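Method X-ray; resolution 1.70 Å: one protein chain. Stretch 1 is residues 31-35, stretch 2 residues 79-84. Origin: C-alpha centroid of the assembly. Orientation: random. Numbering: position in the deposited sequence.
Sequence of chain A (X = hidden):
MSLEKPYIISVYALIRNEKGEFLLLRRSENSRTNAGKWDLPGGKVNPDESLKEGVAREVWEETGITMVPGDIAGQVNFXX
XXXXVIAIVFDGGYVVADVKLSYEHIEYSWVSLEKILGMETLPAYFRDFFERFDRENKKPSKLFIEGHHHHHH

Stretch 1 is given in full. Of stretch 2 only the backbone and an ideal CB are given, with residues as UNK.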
ATOM      1  N   SER A  31       8.949   2.186  -5.473  1.00 36.63           N
ATOM      2  CA  SER A  31       8.124   3.248  -4.902  1.00 35.35           C
ATOM      3  C   SER A  31       8.220   4.506  -5.766  1.00 38.87           C
ATOM      4  O   SER A  31       9.315   4.908  -6.212  1.00 28.38           O
ATOM      5  CB  SER A  31       8.561   3.584  -3.468  1.00 41.73           C
ATOM      6  OG  SER A  31       8.744   2.417  -2.677  1.00 46.77           O
ATOM      7  N   ARG A  32       7.056   5.107  -6.002  1.00 39.91           N
ATOM      8  CA  ARG A  32       6.928   6.348  -6.767  1.00 42.41           C
ATOM      9  C   ARG A  32       7.685   7.522  -6.115  1.00 43.59           C
ATOM     10  O   ARG A  32       8.308   8.324  -6.809  1.00 40.74           O
ATOM     11  CB  ARG A  32       5.437   6.675  -6.945  1.00 37.95           C
ATOM     12  CG  ARG A  32       5.141   8.033  -7.537  1.00 45.30           C
ATOM     13  CD  ARG A  32       3.642   8.273  -7.611  1.00 50.26           C
ATOM     14  NE  ARG A  32       3.288   9.289  -8.605  1.00 46.63           N
ATOM     15  CZ  ARG A  32       3.149   9.056  -9.911  1.00 55.06           C
ATOM     16  NH1 ARG A  32       3.340   7.835 -10.407  1.00 57.27           N
ATOM     17  NH2 ARG A  32       2.822  10.050 -10.727  1.00 52.54           N
ATOM     18  N   THR A  33       7.630   7.597  -4.783  1.00 40.77           N
ATOM     19  CA  THR A  33       8.273   8.657  -3.999  1.00 38.63           C
ATOM     20  C   THR A  33       9.368   8.048  -3.119  1.00 33.76           C
ATOM     21  O   THR A  33       9.184   6.949  -2.573  1.00 34.10           O
ATOM     22  CB  THR A  33       7.235   9.381  -3.089  1.00 44.69           C
ATOM     23  OG1 THR A  33       6.755   8.481  -2.081  1.00 49.79           O
ATOM     24  CG2 THR A  33       6.034   9.876  -3.902  1.00 47.79           C
ATOM     25  N   ASN A  34      10.498   8.745  -2.983  1.00 28.51           N
ATOM     26  CA  ASN A  34      11.588   8.337  -2.056  1.00 33.45           C
ATOM     27  C   ASN A  34      12.008   6.872  -2.143  1.00 33.56           C
ATOM     28  O   ASN A  34      12.256   6.225  -1.116  1.00 33.26           O
ATOM     29  CB  ASN A  34      11.209   8.641  -0.592  1.00 31.58           C
ATOM     30  CG  ASN A  34      11.586  10.037  -0.152  1.00 42.60           C
ATOM     31  OD1 ASN A  34      12.665  10.548  -0.469  1.00 51.28           O
ATOM     32  ND2 ASN A  34      10.702  10.654   0.621  1.00 42.48           N
ATOM     33  N   ALA A  35      12.096   6.355  -3.367  1.00 32.37           N
ATOM     34  CA  ALA A  35      12.443   4.955  -3.599  1.00 30.93           C
ATOM     35  C   ALA A  35      13.817   4.627  -3.000  1.00 26.20           C
ATOM     36  O   ALA A  35      14.756   5.386  -3.151  1.00 28.47           O
ATOM     37  CB  ALA A  35      12.417   4.672  -5.087  1.00 26.26           C
ATOM     38  N   UNK A  79       8.225  18.776   1.209  1.00 14.72           N
ATOM     39  CA  UNK A  79       7.743  18.886  -0.154  1.00 15.22           C
ATOM     40  C   UNK A  79       8.266  17.745  -1.037  1.00 15.47           C
ATOM     41  O   UNK A  79       9.451  17.395  -1.008  1.00 14.84           O
ATOM     42  CB  UNK A  79       8.152  20.238  -0.742  1.00 15.22           C
ATOM     43  N   UNK A  80       7.377  17.168  -1.826  1.00 16.35           N
ATOM     44  CA  UNK A  80       7.791  16.216  -2.853  1.00 14.20           C
ATOM     45  C   UNK A  80       7.485  16.840  -4.201  1.00 15.72           C
ATOM     46  O   UNK A  80       6.858  17.898  -4.271  1.00 14.31           O
ATOM     47  CB  UNK A  80       7.089  14.866  -2.693  1.00 14.20           C
ATOM     48  N   UNK A  81       7.908  16.181  -5.278  1.00 15.09           N
ATOM     49  CA  UNK A  81       7.679  16.761  -6.580  1.00 18.18           C
ATOM     50  C   UNK A  81       6.176  16.994  -6.876  1.00 18.45           C
ATOM     51  O   UNK A  81       5.814  18.030  -7.444  1.00 17.63           O
ATOM     52  CB  UNK A  81       8.292  15.853  -7.648  1.00 18.18           C
ATOM     53  N   UNK A  82       5.295  16.068  -6.477  1.00 14.31           N
ATOM     54  CA  UNK A  82       3.906  16.257  -6.891  1.00 20.16           C
ATOM     55  C   UNK A  82       2.920  16.621  -5.782  1.00 23.27           C
ATOM     56  O   UNK A  82       1.752  16.869  -6.072  1.00 19.44           O
ATOM     57  CB  UNK A  82       3.419  14.975  -7.570  1.00 20.16           C
ATOM     58  N   UNK A  83       3.407  16.696  -4.541  1.00 16.18           N
ATOM     59  CA  UNK A  83       2.569  17.090  -3.402  1.00 16.79           C
ATOM     60  C   UNK A  83       3.436  17.588  -2.240  1.00 16.36           C
ATOM     61  O   UNK A  83       4.634  17.275  -2.183  1.00 14.99           O
ATOM     62  CB  UNK A  83       1.699  15.917  -2.947  1.00 16.79           C
ATOM     63  N   UNK A  84       2.818  18.345  -1.330  1.00 14.52           N
ATOM     64  CA  UNK A  84       3.425  18.692  -0.041  1.00 13.45           C
ATOM     65  C   UNK A  84       2.813  17.815   1.037  1.00 15.01           C
ATOM     66  O   UNK A  84       1.597  17.645   1.083  1.00 18.74           O
ATOM     67  CB  UNK A  84       3.228  20.173   0.288  1.00 13.45           C
TER

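Position 79 enters with extended backbone angles, phi -97° and psi 135°, and its ideal CB has nothing of stretch 1 within 5.5 Å. Such a site sets no demand from this side, and many residues would do, polar ones among them. The deposited residue is E79, whose side chain makes no contact with stretch 1; its OE2 is hydrogen-bonded elsewhere in the structure.

Position 80 is different. Its CA is 7.7 Å from the CA of T33, the closest pairing of the two backbones, and its CB points toward stretch 1, with the ideal CB 5.2 Å from T33 CG2. What lies ahead is a methyl group and, farther along, the amide end of N34. A gap of this size asks for a side chain of moderate length; leucine, isoleucine or methionine would fill it with apolar surface, while valine would reach less far. The residue is L80, with chi1 in m and chi2 in t. Its branched end spans two neighbours: CD1 packs 4.0 Å from T33 CG2, and CD2 lies 4.1 Å from N34 ND2, a van der Waals approach. The backbone here is also pinned within its own stretch, since L80 N donates to the carbonyl oxygen of position 83 across a tight turn.

Position 81 has phi -59° and psi -39°, values suited to a turn, and its ideal CB finds no atom of stretch 1 within 5.5 Å. A small or polar residue would be at ease. It is T81, which makes no contact with stretch 1.

At position 82 the CB points toward stretch 1, yet the ideal CB has nothing within 5.5 Å, so a short side chain would leave a gap. Across that space waits the guanidinium of R32, carried out on an extended chain with chi1, chi2 and chi3 all in t. A positive group offering N-H donors calls for an acid; glutamate has the longer reach, aspartate would be the shorter alternative, and glutamine could supply an acceptor without the charge. The deposited E82 forms a salt bridge, with R32 NE 2.8 Å from E82 OE2. The carboxylate meets the guanidinium at its edge, near its plane, where the N-H bonds point: R32 NH2 donates to E82 OE1 at 3.1 Å, and a weak bond from R32 NE to E82 OE1 spans 3.3 Å. Both oxygens are thus engaged.

Position 83 is extended, phi -159° and psi 160°, with its CB sideways to stretch 1. Only a long side chain that bends inward could reach T33; a short one would simply stay apart. K83 does reach, its NZ coming to 3.4 Å from T33 CG2. That is contact without a polar bond; the amine instead forms a salt bridge within its own stretch, K83 NZ to E82 OE2 at 3.5 Å. The same carboxylate oxygen therefore faces both cations.

Position 84 is out of reach and tolerant; K84 makes no contact with stretch 1.

Stretch 2 (79-84) ELTEKK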
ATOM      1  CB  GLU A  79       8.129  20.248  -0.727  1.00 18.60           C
ATOM      2  CG  GLU A  79       7.617  20.504  -2.133  1.00 22.76           C
ATOM      3  CD  GLU A  79       7.878  21.922  -2.628  1.00 27.41           C
ATOM      4  OE1 GLU A  79       8.730  22.632  -2.046  1.00 41.43           O
ATOM      5  OE2 GLU A  79       7.221  22.330  -3.602  1.00 25.88           O
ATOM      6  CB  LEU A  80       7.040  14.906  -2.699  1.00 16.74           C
ATOM      7  CG  LEU A  80       7.233  14.149  -1.373  1.00 21.71           C
ATOM      8  CD1 LEU A  80       6.301  12.936  -1.309  1.00 20.89           C
ATOM      9  CD2 LEU A  80       8.685  13.711  -1.202  1.00 22.92           C
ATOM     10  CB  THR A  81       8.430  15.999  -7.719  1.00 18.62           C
ATOM     11  OG1 THR A  81       8.203  16.700  -8.939  1.00 20.00           O
ATOM     12  CG2 THR A  81       7.922  14.566  -7.854  1.00 19.75           C
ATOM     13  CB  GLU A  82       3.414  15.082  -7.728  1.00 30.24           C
ATOM     14  CG  GLU A  82       3.044  13.873  -6.942  1.00 32.22           C
ATOM     15  CD  GLU A  82       3.242  12.598  -7.735  1.00 46.35           C
ATOM     16  OE1 GLU A  82       2.960  12.592  -8.960  1.00 44.16           O
ATOM     17  OE2 GLU A  82       3.679  11.600  -7.120  1.00 55.54           O
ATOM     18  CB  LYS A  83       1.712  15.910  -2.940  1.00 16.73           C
ATOM     19  CG  LYS A  83       2.529  14.733  -2.376  1.00 22.69           C
ATOM     20  CD  LYS A  83       1.758  13.439  -2.492  1.00 32.45           C
ATOM     21  CE  LYS A  83       2.689  12.254  -2.374  1.00 37.85           C
ATOM     22  NZ  LYS A  83       3.424  12.048  -3.652  1.00 53.55           N
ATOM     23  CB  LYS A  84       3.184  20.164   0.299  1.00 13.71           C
ATOM     24  CG  LYS A  84       3.859  21.143  -0.735  1.00 18.83           C
ATOM     25  CD  LYS A  84       3.773  22.608  -0.321  1.00 26.35           C
ATOM     26  CE  LYS A  84       4.941  23.006   0.590  1.00 42.60           C
ATOM     27  NZ  LYS A  84       4.828  24.389   1.163  1.00 39.25           N
TER
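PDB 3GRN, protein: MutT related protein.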